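Phospho-2-dehydro-3-deoxyheptonate aldolase (Francisella tularensis, PDB 3TQK) probably catalyses the stereospecific condensation of phosphoenolpyruvate with D-erythrose 4-phosphate to DAHP, the first step of chorismate biosynthesis, in a metal-binding (beta/alpha)8 barrel. Local coordinates at residues A[15-20]-A[210-214]; A[80-86]-A[334-338]; A[144-148]-A[206-211]; A[287-293]-A[340-344]. All blocks are in the same frame, centred on the assembly; numbering follows the deposited sequence.

Interaction 1: A[15-20]-A[210-214]; sequences PAEVLI and TKSGS
Ile-20 and Lys-211 both place the first atom of their long branch beside the backbone N (chi1 -68° for CG1 and -75° for CG), and the two side chains then cross at about a right angle. The tip CD1 of Ile-20 lies 3.8 Å from CD of Lys-211, and the isoleucine meets the methylenes of the lysine, whose NZ runs on to Gln-148. The one direct hydrogen bond is from backbone to backbone: Glu-17 N donates to Lys-211 O at 2.8 Å, nearly straight (162°), from a position tilted out of the carbonyl plane. Pro-15, the N-cap residue, brings CB to 3.5 Å from Ser-212 C, while the extended Glu-17 side chain lays its CD 3.7 Å from Ser-212 CA. A water bridges Ala-16 N and Thr-210 O. The facing backbone is a type I turn from Thr-210 to Gly-213, which is also braced by Thr-210 OG1 and Ser-212 OG at 2.7 Å. Helix 16-22 thus begins against the tip of the hairpin 205-209/215-220. Leu-19 and Ile-20 rest on helix 116-132, and Gly-213 forms backbone hydrogen bonds with the second subunit.

Interaction 2: A[80-86]-A[334-338]; sequences FHKDILI and LEMLA
Leu-334 meets Phe-80 first through its CB, which sits over one face of the ring, 3.9 Å from the centroid and 19° off the normal, in a CH-pi contact displaced toward the rim. Beyond CG the side chain forks. CD1 stays with the aromatic ring, 3.9 Å from Phe-80 CE2, and also reaches Ile-86 CD1 at 4.2 Å; CD2 turns to Ile-84, at the start of the strand, and touches its CD1 at 4.1 Å. The leucine therefore fills the angle between the ring and the two isoleucines. Phe-80 itself has CG beside its backbone N (chi1 -64°), which carries the ring toward the helix so that CD1 meets Ala-338 CB at 3.7 Å, one helical turn on from Leu-334. Ile-84 presents its CD1 to the helix, crossing Leu-337 at about a right angle: CD1 lies 3.7 Å from Leu-337 CB and also meets Leu-334 O.

The strand 84-86 and the helix segment run at 143° to each other, with axes 10.0 Å apart. This is packing of the last barrel helix, 327-344, on the second barrel strand, and Val-53 of the first strand touches Ile-84, Leu-334 and Leu-337.

Asp-83 brings a buried charge. Its CB and OD2 lie against Ala-338, while OD2 is hydrogen-bonded to Gln-342 NE2 and OD1 forms a salt bridge with Arg-345. No hydrogen bond joins the two segments, so their adhesion is apolar and depends on shape, and the buried carboxylate at its margin is probably kept ionised by the arginine.

Interaction 3: A[144-148]-A[206-211]; sequences VITPQ and FLSTTK
Thr-209 and Val-144 form the tight centre: the threonine OG1, set between its backbone N and carbonyl carbon (chi1 64°), donates to Val-144 O at 2.7 Å. The same OG1 accepts from a water that also donates to Ile-145 O, so the buried hydroxyl is tied to two successive carbonyls of 144-148, one through the water. Next to it Gln-148, folded back at chi2 (-73°), uses both ends of its amide. NE2 donates to Thr-209 O at 2.7 Å and OE1 takes Lys-211 NZ at 2.8 Å, each in the acceptor's carbonyl plane. With a defined partner for each amide atom, the flip is fixed.

Packing is slacker toward Phe-206, where Val-144 CG1 lies at the ring edge, 4.2 Å from CE2, and the two side chains run antiparallel as they pass. The solvent side is that of Lys-211, an exposed residue whose chain bends at its last torsion to bring NZ back to OE1.

The loop after barrel strand 137-140 is thereby joined to hairpin strand 205-209. Helix 167-173 covers Val-144 and Phe-206, Phe-218 of strand 215-220 touches Gln-148, Thr-146 packs on Leu-207 of the second subunit, and Leu-207 on Thr-146 of that subunit.

Interaction 4: A[287-293]-A[340-344]; sequences IKHSNDI and AVQVR
Arg-344, near the end of the last barrel helix, reaches into the turn that joins helix 276-289 to the eighth barrel strand, and there its guanidinium gathers backbone carbonyls. NE donates to Ile-287 O at 2.8 Å. NH2 donates to Ile-293 O at 2.7 Å; this oxygen lies in the guanidinium plane and the donor approaches nearly in line with its C=O. Ser-290 O, between them, takes a weak bond from NH2 at 3.0 Å. The side chain gets there by leaving CB with CG anti to the backbone N (chi1 -178°) and bending at chi3 (-100°), which turns the flat group into the loop.

Both faces of the guanidinium are covered: Ile-287 CG2 lies over one, 3.6 Å from NE, and Asn-291 CA over the opposite one. The Asn-291 amide stacks on it at 29° between planes. Around this grip the helices pack directly. Ile-287 CG2 meets Ala-340 CB at 3.8 Å, and CG of the bent Lys-288 chain touches Val-343 CG1 at 3.6 Å. Ser-290 shapes the turn as an ST turn, its OG accepting from Asp-292 N at 3.2 Å.

NH1 donates to Asp-49 O, just before strand 51-56. One cation thus satisfies four backbone carbonyls, three of them in 287-293 and one at Asp-49, and the partial negative charge of those oxygens and of the nearby helix C-terminal end would probably stabilise it without any carboxylate among these partners.

How the interactions relate
From the N terminus, interaction 1 opens at 15-20 and closes at 210-214, on the same stretch that ends interaction 3; the two touch through Ala-16 and Ile-20 on Gln-148, share Thr-210 and Lys-211, and both reach the second subunit. Interaction 3 is nested inside the loop closed by interaction 2, which itself crosses interaction 1. Interaction 4 opens after interactions 1 and 3 have closed and crosses interaction 2. Both of these end on helix 327-344, so that the last helix is tied to the second strand and to the helix before it, 276-289. Interactions 1 and 2 lie on opposite sides of the chain's centre, their centres about 37 Å apart.

Interaction 1: A[15-20]-A[210-214]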
loop_
_atom_site.group_PDB
_atom_site.type_symbol
_atom_site.label_atom_id
_atom_site.label_comp_id
_atom_site.label_asym_id
_atom_site.label_seq_id
_atom_site.Cartn_x
_atom_site.Cartn_y
_atom_site.Cartn_z
ATOM N N PRO A 15 -4.380 -11.454 20.635
ATOM C CA PRO A 15 -4.912 -10.103 20.434
ATOM C C PRO A 15 -4.262 -9.070 21.326
ATOM O O PRO A 15 -3.745 -9.410 22.387
ATOM C CB PRO A 15 -6.398 -10.237 20.752
ATOM C CG PRO A 15 -6.567 -11.515 21.446
ATOM C CD PRO A 15 -5.410 -12.391 21.106
ATOM N N ALA A 16 -4.289 -7.819 20.880
ATOM C CA ALA A 16 -3.622 -6.713 21.571
ATOM C C ALA A 16 -4.107 -6.585 22.995
ATOM O O ALA A 16 -3.326 -6.246 23.887
ATOM C CB ALA A 16 -3.834 -5.397 20.811
ATOM N N GLU A 17 -5.394 -6.844 23.204
ATOM C CA GLU A 17 -5.997 -6.886 24.545
ATOM C C GLU A 17 -5.091 -7.541 25.571
ATOM O O GLU A 17 -4.926 -7.063 26.698
ATOM C CB GLU A 17 -7.236 -7.782 24.523
ATOM C CG GLU A 17 -8.550 -7.094 24.467
ATOM C CD GLU A 17 -9.693 -8.086 24.548
ATOM O OE1 GLU A 17 -9.457 -9.314 24.391
ATOM O OE2 GLU A 17 -10.830 -7.628 24.766
ATOM N N VAL A 18 -4.595 -8.712 25.182
ATOM C CA VAL A 18 -3.872 -9.571 26.096
ATOM C C VAL A 18 -2.516 -8.936 26.382
ATOM O O VAL A 18 -2.118 -8.825 27.532
ATOM C CB VAL A 18 -3.737 -10.997 25.520
ATOM C CG1 VAL A 18 -2.814 -11.824 26.369
ATOM C CG2 VAL A 18 -5.127 -11.660 25.414
ATOM N N LEU A 19 -1.834 -8.470 25.341
ATOM C CA LEU A 19 -0.533 -7.838 25.535
ATOM C C LEU A 19 -0.649 -6.537 26.307
ATOM O O LEU A 19 0.268 -6.173 27.031
ATOM C CB LEU A 19 0.183 -7.587 24.207
ATOM C CG LEU A 19 0.382 -8.780 23.272
ATOM C CD1 LEU A 19 1.564 -8.532 22.298
ATOM C CD2 LEU A 19 0.550 -10.052 24.041
ATOM N N ILE A 20 -1.764 -5.831 26.134
ATOM C CA ILE A 20 -2.037 -4.612 26.897
ATOM C C ILE A 20 -2.256 -4.915 28.376
ATOM O O ILE A 20 -1.794 -4.168 29.224
ATOM C CB ILE A 20 -3.228 -3.807 26.292
ATOM C CG1 ILE A 20 -2.810 -3.228 24.928
ATOM C CG2 ILE A 20 -3.674 -2.652 27.239
ATOM C CD1 ILE A 20 -3.949 -2.752 24.045
ATOM N N THR A 210 -9.862 -4.638 15.923
ATOM C CA THR A 210 -10.046 -4.196 17.296
ATOM C C THR A 210 -8.950 -4.738 18.213
ATOM O O THR A 210 -8.164 -5.602 17.836
ATOM C CB THR A 210 -11.374 -4.719 17.857
ATOM O OG1 THR A 210 -11.293 -6.144 17.955
ATOM C CG2 THR A 210 -12.567 -4.319 16.976
ATOM N N LYS A 211 -8.924 -4.262 19.447
ATOM C CA LYS A 211 -7.956 -4.773 20.420
ATOM C C LYS A 211 -8.286 -6.211 20.805
ATOM O O LYS A 211 -7.406 -6.956 21.221
ATOM C CB LYS A 211 -7.878 -3.859 21.650
ATOM C CG LYS A 211 -7.114 -2.563 21.363
ATOM C CD LYS A 211 -7.236 -1.556 22.490
ATOM C CE LYS A 211 -6.532 -0.243 22.159
ATOM N NZ LYS A 211 -7.108 0.510 21.011
ATOM N N SER A 212 -9.550 -6.606 20.656
ATOM C CA SER A 212 -9.940 -7.996 20.905
ATOM C C SER A 212 -9.529 -8.958 19.781
ATOM O O SER A 212 -9.807 -10.135 19.869
ATOM C CB SER A 212 -11.457 -8.102 21.121
ATOM O OG SER A 212 -12.151 -7.812 19.916
ATOM N N GLY A 213 -8.893 -8.453 18.728
ATOM C CA GLY A 213 -8.460 -9.289 17.595
ATOM C C GLY A 213 -9.550 -9.605 16.590
ATOM O O GLY A 213 -9.444 -10.562 15.854
ATOM N N SER A 214 -10.587 -8.777 16.559
ATOM C CA SER A 214 -11.692 -8.920 15.633
ATOM C C SER A 214 -11.596 -7.912 14.505
ATOM O O SER A 214 -10.963 -6.889 14.659
ATOM C CB SER A 214 -13.011 -8.685 16.372
ATOM O OG SER A 214 -14.079 -8.535 15.437
HETATM O O HOH W 1 -5.617 -6.847 18.206
#

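Interaction 2: A[80-86]-A[334-338]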
loop_
_atom_site.group_PDB
_atom_site.type_symbol
_atom_site.label_atom_id
_atom_site.label_comp_id
_atom_site.label_asym_id
_atom_site.label_seq_id
_atom_site.Cartn_x
_atom_site.Cartn_y
_atom_site.Cartn_z
ATOM N N PHE A 80 19.367 20.168 25.209
ATOM C CA PHE A 80 18.857 20.696 23.943
ATOM C C PHE A 80 17.373 21.051 23.907
ATOM O O PHE A 80 16.893 21.537 22.887
ATOM C CB PHE A 80 19.122 19.678 22.830
ATOM C CG PHE A 80 20.571 19.433 22.570
ATOM C CD1 PHE A 80 21.373 20.442 22.064
ATOM C CD2 PHE A 80 21.135 18.190 22.821
ATOM C CE1 PHE A 80 22.716 20.226 21.826
ATOM C CE2 PHE A 80 22.469 17.961 22.577
ATOM C CZ PHE A 80 23.267 18.978 22.077
ATOM N N HIS A 81 16.663 20.826 25.006
ATOM C CA HIS A 81 15.197 20.800 24.986
ATOM C C HIS A 81 14.532 22.170 24.736
ATOM O O HIS A 81 13.361 22.230 24.349
ATOM C CB HIS A 81 14.659 20.185 26.283
ATOM C CG HIS A 81 14.740 21.104 27.454
ATOM N ND1 HIS A 81 15.864 21.202 28.247
ATOM C CD2 HIS A 81 13.847 21.990 27.955
ATOM C CE1 HIS A 81 15.655 22.102 29.193
ATOM N NE2 HIS A 81 14.437 22.591 29.040
ATOM N N LYS A 82 15.263 23.255 24.975
ATOM C CA LYS A 82 14.760 24.588 24.644
ATOM C C LYS A 82 14.737 24.825 23.127
ATOM O O LYS A 82 13.963 25.659 22.642
ATOM C CB LYS A 82 15.589 25.681 25.324
ATOM C CG LYS A 82 15.541 25.614 26.848
ATOM C CD LYS A 82 16.327 26.751 27.496
ATOM C CE LYS A 82 17.134 26.272 28.704
ATOM N NZ LYS A 82 17.986 27.369 29.288
ATOM N N ASP A 83 15.574 24.076 22.398
ATOM C CA ASP A 83 15.772 24.255 20.955
ATOM C C ASP A 83 15.248 23.118 20.092
ATOM O O ASP A 83 14.922 23.323 18.933
ATOM C CB ASP A 83 17.264 24.431 20.681
ATOM C CG ASP A 83 17.833 25.631 21.389
ATOM O OD1 ASP A 83 17.141 26.667 21.378
ATOM O OD2 ASP A 83 18.951 25.553 21.949
ATOM N N ILE A 84 15.148 21.931 20.672
ATOM C CA ILE A 84 14.939 20.701 19.919
ATOM C C ILE A 84 13.986 19.784 20.668
ATOM O O ILE A 84 14.105 19.641 21.877
ATOM C CB ILE A 84 16.296 19.978 19.780
ATOM C CG1 ILE A 84 17.064 20.482 18.572
ATOM C CG2 ILE A 84 16.132 18.502 19.626
ATOM C CD1 ILE A 84 18.470 19.875 18.527
ATOM N N LEU A 85 13.049 19.165 19.955
ATOM C CA LEU A 85 12.253 18.076 20.521
ATOM C C LEU A 85 12.815 16.763 19.981
ATOM O O LEU A 85 12.742 16.507 18.776
ATOM C CB LEU A 85 10.776 18.210 20.159
ATOM C CG LEU A 85 9.848 17.112 20.702
ATOM C CD1 LEU A 85 9.842 17.080 22.240
ATOM C CD2 LEU A 85 8.425 17.272 20.169
ATOM N N ILE A 86 13.398 15.957 20.871
ATOM C CA ILE A 86 14.002 14.684 20.503
ATOM C C ILE A 86 12.968 13.593 20.646
ATOM O O ILE A 86 12.330 13.463 21.699
ATOM C CB ILE A 86 15.235 14.342 21.368
ATOM C CG1 ILE A 86 16.392 15.287 21.032
ATOM C CG2 ILE A 86 15.678 12.910 21.118
ATOM C CD1 ILE A 86 17.498 15.290 22.034
ATOM N N LEU A 334 23.046 17.277 16.791
ATOM C CA LEU A 334 22.140 17.990 17.691
ATOM C C LEU A 334 22.682 19.399 17.977
ATOM O O LEU A 334 21.934 20.377 17.925
ATOM C CB LEU A 334 21.916 17.206 18.987
ATOM C CG LEU A 334 21.209 15.845 18.875
ATOM C CD1 LEU A 334 21.301 15.088 20.190
ATOM C CD2 LEU A 334 19.747 15.979 18.450
ATOM N N GLU A 335 23.985 19.502 18.241
ATOM C CA GLU A 335 24.627 20.806 18.424
ATOM C C GLU A 335 24.334 21.710 17.226
ATOM O O GLU A 335 23.940 22.863 17.393
ATOM C CB GLU A 335 26.147 20.665 18.619
ATOM C CG GLU A 335 26.579 20.071 19.969
ATOM C CD GLU A 335 28.068 19.698 20.019
ATOM O OE1 GLU A 335 28.848 20.176 19.159
ATOM O OE2 GLU A 335 28.466 18.923 20.922
HETATM N N MSE A 336 24.520 21.176 16.021
HETATM C CA MSE A 336 24.280 21.941 14.802
HETATM C C MSE A 336 22.839 22.420 14.700
HETATM O O MSE A 336 22.598 23.556 14.300
HETATM C CB MSE A 336 24.607 21.108 13.568
HETATM C CG MSE A 336 26.082 20.880 13.347
HETATM SE SE MSE A 336 26.351 19.407 12.110
HETATM C CE MSE A 336 25.763 20.289 10.469
ATOM N N LEU A 337 21.894 21.543 15.036
ATOM C CA LEU A 337 20.469 21.880 14.957
ATOM C C LEU A 337 20.062 22.930 15.999
ATOM O O LEU A 337 19.275 23.833 15.700
ATOM C CB LEU A 337 19.599 20.631 15.098
ATOM C CG LEU A 337 19.532 19.782 13.827
ATOM C CD1 LEU A 337 19.166 18.362 14.149
ATOM C CD2 LEU A 337 18.538 20.373 12.832
ATOM N N ALA A 338 20.609 22.802 17.208
ATOM C CA ALA A 338 20.309 23.724 18.286
ATOM C C ALA A 338 20.854 25.111 17.959
ATOM O O ALA A 338 20.219 26.112 18.282
ATOM C CB ALA A 338 20.875 23.209 19.614
#

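Interaction 3: A[144-148]-A[206-211]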
loop_
_atom_site.group_PDB
_atom_site.type_symbol
_atom_site.label_atom_id
_atom_site.label_comp_id
_atom_site.label_asym_id
_atom_site.label_seq_id
_atom_site.Cartn_x
_atom_site.Cartn_y
_atom_site.Cartn_z
ATOM N N VAL A 144 -3.148 -2.649 9.257
ATOM C CA VAL A 144 -4.310 -2.397 10.128
ATOM C C VAL A 144 -4.367 -3.303 11.358
ATOM O O VAL A 144 -5.354 -3.280 12.103
ATOM C CB VAL A 144 -5.657 -2.504 9.345
ATOM C CG1 VAL A 144 -5.691 -1.496 8.194
ATOM C CG2 VAL A 144 -5.922 -3.926 8.841
ATOM N N ILE A 145 -3.313 -4.087 11.586
ATOM C CA ILE A 145 -3.304 -5.072 12.668
ATOM C C ILE A 145 -2.301 -4.678 13.763
ATOM O O ILE A 145 -2.670 -4.589 14.932
ATOM C CB ILE A 145 -3.038 -6.502 12.110
ATOM C CG1 ILE A 145 -4.228 -6.941 11.241
ATOM C CG2 ILE A 145 -2.834 -7.500 13.223
ATOM C CD1 ILE A 145 -4.020 -8.257 10.445
ATOM N N THR A 146 -1.052 -4.408 13.384
ATOM C CA THR A 146 0.007 -4.142 14.362
ATOM C C THR A 146 -0.225 -2.900 15.225
ATOM O O THR A 146 0.099 -2.916 16.406
ATOM C CB THR A 146 1.423 -4.073 13.712
ATOM O OG1 THR A 146 1.458 -3.049 12.708
ATOM C CG2 THR A 146 1.796 -5.419 13.065
ATOM N N PRO A 147 -0.806 -1.827 14.665
ATOM C CA PRO A 147 -0.929 -0.619 15.485
ATOM C C PRO A 147 -1.704 -0.745 16.785
ATOM O O PRO A 147 -1.407 -0.031 17.735
ATOM C CB PRO A 147 -1.649 0.354 14.553
ATOM C CG PRO A 147 -1.283 -0.101 13.198
ATOM C CD PRO A 147 -1.280 -1.583 13.289
ATOM N N GLN A 148 -2.691 -1.635 16.838
ATOM C CA GLN A 148 -3.471 -1.842 18.057
ATOM C C GLN A 148 -2.606 -2.315 19.219
ATOM O O GLN A 148 -2.974 -2.133 20.377
ATOM C CB GLN A 148 -4.594 -2.854 17.810
ATOM C CG GLN A 148 -5.703 -2.334 16.892
ATOM C CD GLN A 148 -6.618 -1.284 17.557
ATOM O OE1 GLN A 148 -6.320 -0.746 18.640
ATOM N NE2 GLN A 148 -7.740 -0.995 16.905
ATOM N N PHE A 206 -13.505 2.712 7.172
ATOM C CA PHE A 206 -12.657 1.660 6.603
ATOM C C PHE A 206 -12.588 0.436 7.493
ATOM O O PHE A 206 -12.915 0.504 8.668
ATOM C CB PHE A 206 -11.251 2.194 6.329
ATOM C CG PHE A 206 -10.360 2.305 7.554
ATOM C CD1 PHE A 206 -10.579 3.272 8.515
ATOM C CD2 PHE A 206 -9.265 1.479 7.699
ATOM C CE1 PHE A 206 -9.738 3.382 9.612
ATOM C CE2 PHE A 206 -8.420 1.596 8.777
ATOM C CZ PHE A 206 -8.663 2.545 9.738
ATOM N N LEU A 207 -12.149 -0.679 6.915
ATOM C CA LEU A 207 -12.027 -1.924 7.626
ATOM C C LEU A 207 -10.690 -2.006 8.357
ATOM O O LEU A 207 -9.624 -1.752 7.767
ATOM C CB LEU A 207 -12.193 -3.071 6.652
ATOM C CG LEU A 207 -13.539 -3.065 5.924
ATOM C CD1 LEU A 207 -13.539 -4.099 4.798
ATOM C CD2 LEU A 207 -14.693 -3.297 6.895
ATOM N N SER A 208 -10.752 -2.331 9.648
ATOM C CA SER A 208 -9.567 -2.431 10.489
ATOM C C SER A 208 -9.819 -3.513 11.513
ATOM O O SER A 208 -10.701 -4.347 11.319
ATOM C CB SER A 208 -9.262 -1.101 11.178
ATOM O OG SER A 208 -7.950 -1.101 11.747
ATOM N N THR A 209 -9.040 -3.515 12.591
ATOM C CA THR A 209 -9.150 -4.548 13.609
ATOM C C THR A 209 -9.199 -3.933 15.008
ATOM O O THR A 209 -8.664 -2.843 15.235
ATOM C CB THR A 209 -7.992 -5.607 13.511
ATOM O OG1 THR A 209 -6.721 -4.983 13.757
ATOM C CG2 THR A 209 -7.978 -6.275 12.121
ATOM N N THR A 210 -9.862 -4.638 15.923
ATOM C CA THR A 210 -10.046 -4.196 17.296
ATOM C C THR A 210 -8.950 -4.738 18.213
ATOM O O THR A 210 -8.164 -5.602 17.836
ATOM C CB THR A 210 -11.374 -4.719 17.857
ATOM O OG1 THR A 210 -11.293 -6.144 17.955
ATOM C CG2 THR A 210 -12.567 -4.319 16.976
ATOM N N LYS A 211 -8.924 -4.262 19.447
ATOM C CA LYS A 211 -7.956 -4.773 20.420
ATOM C C LYS A 211 -8.286 -6.211 20.805
ATOM O O LYS A 211 -7.406 -6.956 21.221
ATOM C CB LYS A 211 -7.878 -3.859 21.650
ATOM C CG LYS A 211 -7.114 -2.563 21.363
ATOM C CD LYS A 211 -7.236 -1.556 22.490
ATOM C CE LYS A 211 -6.532 -0.243 22.159
ATOM N NZ LYS A 211 -7.108 0.510 21.011
HETATM O O HOH W 2 -5.031 -5.674 15.771
#

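Interaction 4: A[287-293]-A[340-344]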
loop_
_atom_site.group_PDB
_atom_site.type_symbol
_atom_site.label_atom_id
_atom_site.label_comp_id
_atom_site.label_asym_id
_atom_site.label_seq_id
_atom_site.Cartn_x
_atom_site.Cartn_y
_atom_site.Cartn_z
ATOM N N ILE A 287 17.075 26.384 8.091
ATOM C CA ILE A 287 16.360 26.593 9.353
ATOM C C ILE A 287 16.609 27.981 9.945
ATOM O O ILE A 287 15.720 28.572 10.565
ATOM C CB ILE A 287 16.739 25.507 10.377
ATOM C CG1 ILE A 287 16.044 24.187 10.004
ATOM C CG2 ILE A 287 16.352 25.931 11.790
ATOM C CD1 ILE A 287 16.565 22.974 10.728
ATOM N N LYS A 288 17.812 28.504 9.726
ATOM C CA LYS A 288 18.177 29.826 10.221
ATOM C C LYS A 288 17.364 30.973 9.610
ATOM O O LYS A 288 17.151 31.993 10.267
ATOM C CB LYS A 288 19.672 30.060 9.996
ATOM C CG LYS A 288 20.522 29.441 11.082
ATOM C CD LYS A 288 21.743 28.679 10.581
ATOM C CE LYS A 288 22.972 29.514 10.438
ATOM N NZ LYS A 288 24.165 28.657 10.657
ATOM N N HIS A 289 16.896 30.808 8.375
ATOM C CA HIS A 289 16.281 31.916 7.630
ATOM C C HIS A 289 14.812 31.710 7.226
ATOM O O HIS A 289 14.209 32.579 6.589
ATOM C CB HIS A 289 17.132 32.214 6.395
ATOM C CG HIS A 289 18.496 32.739 6.727
ATOM N ND1 HIS A 289 19.655 32.069 6.396
ATOM C CD2 HIS A 289 18.885 33.863 7.379
ATOM C CE1 HIS A 289 20.699 32.765 6.816
ATOM N NE2 HIS A 289 20.258 33.857 7.418
ATOM N N SER A 290 14.239 30.574 7.613
ATOM C CA SER A 290 12.868 30.234 7.277
ATOM C C SER A 290 12.324 29.239 8.308
ATOM O O SER A 290 13.064 28.410 8.829
ATOM C CB SER A 290 12.822 29.640 5.870
ATOM O OG SER A 290 11.572 29.049 5.583
ATOM N N ASN A 291 11.031 29.345 8.607
ATOM C CA ASN A 291 10.375 28.449 9.542
ATOM C C ASN A 291 9.646 27.313 8.797
ATOM O O ASN A 291 8.822 26.630 9.390
ATOM C CB ASN A 291 9.398 29.230 10.451
ATOM C CG ASN A 291 10.115 30.031 11.565
ATOM O OD1 ASN A 291 11.174 30.603 11.351
ATOM N ND2 ASN A 291 9.512 30.082 12.746
ATOM N N ASP A 292 9.958 27.111 7.515
ATOM C CA ASP A 292 9.296 26.072 6.699
ATOM C C ASP A 292 9.649 24.639 7.101
ATOM O O ASP A 292 8.799 23.747 7.022
ATOM C CB ASP A 292 9.638 26.229 5.211
ATOM C CG ASP A 292 8.986 27.452 4.570
ATOM O OD1 ASP A 292 7.944 27.935 5.058
ATOM O OD2 ASP A 292 9.512 27.904 3.538
ATOM N N ILE A 293 10.913 24.418 7.461
ATOM C CA ILE A 293 11.372 23.118 7.932
ATOM C C ILE A 293 11.150 23.091 9.433
ATOM O O ILE A 293 11.634 23.974 10.144
ATOM C CB ILE A 293 12.868 22.879 7.622
ATOM C CG1 ILE A 293 13.136 22.947 6.110
ATOM C CG2 ILE A 293 13.316 21.530 8.169
ATOM C CD1 ILE A 293 14.634 23.059 5.710
ATOM N N ALA A 340 21.262 26.246 14.831
ATOM C CA ALA A 340 20.351 26.675 13.777
ATOM C C ALA A 340 19.107 27.349 14.347
ATOM O O ALA A 340 18.691 28.392 13.849
ATOM C CB ALA A 340 19.944 25.488 12.912
ATOM N N VAL A 341 18.518 26.750 15.380
ATOM C CA VAL A 341 17.323 27.297 16.012
ATOM C C VAL A 341 17.645 28.601 16.749
ATOM O O VAL A 341 16.897 29.577 16.644
ATOM C CB VAL A 341 16.666 26.287 16.977
ATOM C CG1 VAL A 341 15.540 26.947 17.787
ATOM C CG2 VAL A 341 16.128 25.092 16.202
ATOM N N GLN A 342 18.761 28.637 17.470
ATOM C CA GLN A 342 19.132 29.860 18.195
ATOM C C GLN A 342 19.243 31.069 17.246
ATOM O O GLN A 342 18.751 32.155 17.558
ATOM C CB GLN A 342 20.421 29.654 18.995
ATOM C CG GLN A 342 20.238 28.699 20.176
ATOM C CD GLN A 342 21.536 28.070 20.651
ATOM O OE1 GLN A 342 22.613 28.589 20.399
ATOM N NE2 GLN A 342 21.432 26.949 21.346
ATOM N N VAL A 343 19.850 30.859 16.080
ATOM C CA VAL A 343 19.994 31.915 15.084
ATOM C C VAL A 343 18.654 32.236 14.427
ATOM O O VAL A 343 18.380 33.385 14.061
ATOM C CB VAL A 343 21.036 31.530 14.014
ATOM C CG1 VAL A 343 21.038 32.529 12.859
ATOM C CG2 VAL A 343 22.427 31.447 14.638
ATOM N N ARG A 344 17.813 31.220 14.283
ATOM C CA ARG A 344 16.476 31.430 13.761
ATOM C C ARG A 344 15.733 32.464 14.610
ATOM O O ARG A 344 15.060 33.332 14.064
ATOM C CB ARG A 344 15.694 30.117 13.722
ATOM C CG ARG A 344 14.323 30.246 13.140
ATOM C CD ARG A 344 13.527 28.992 13.352
ATOM N NE ARG A 344 13.496 28.136 12.175
ATOM C CZ ARG A 344 12.872 26.968 12.120
ATOM N NH1 ARG A 344 12.239 26.491 13.185
ATOM N NH2 ARG A 344 12.885 26.265 10.988
#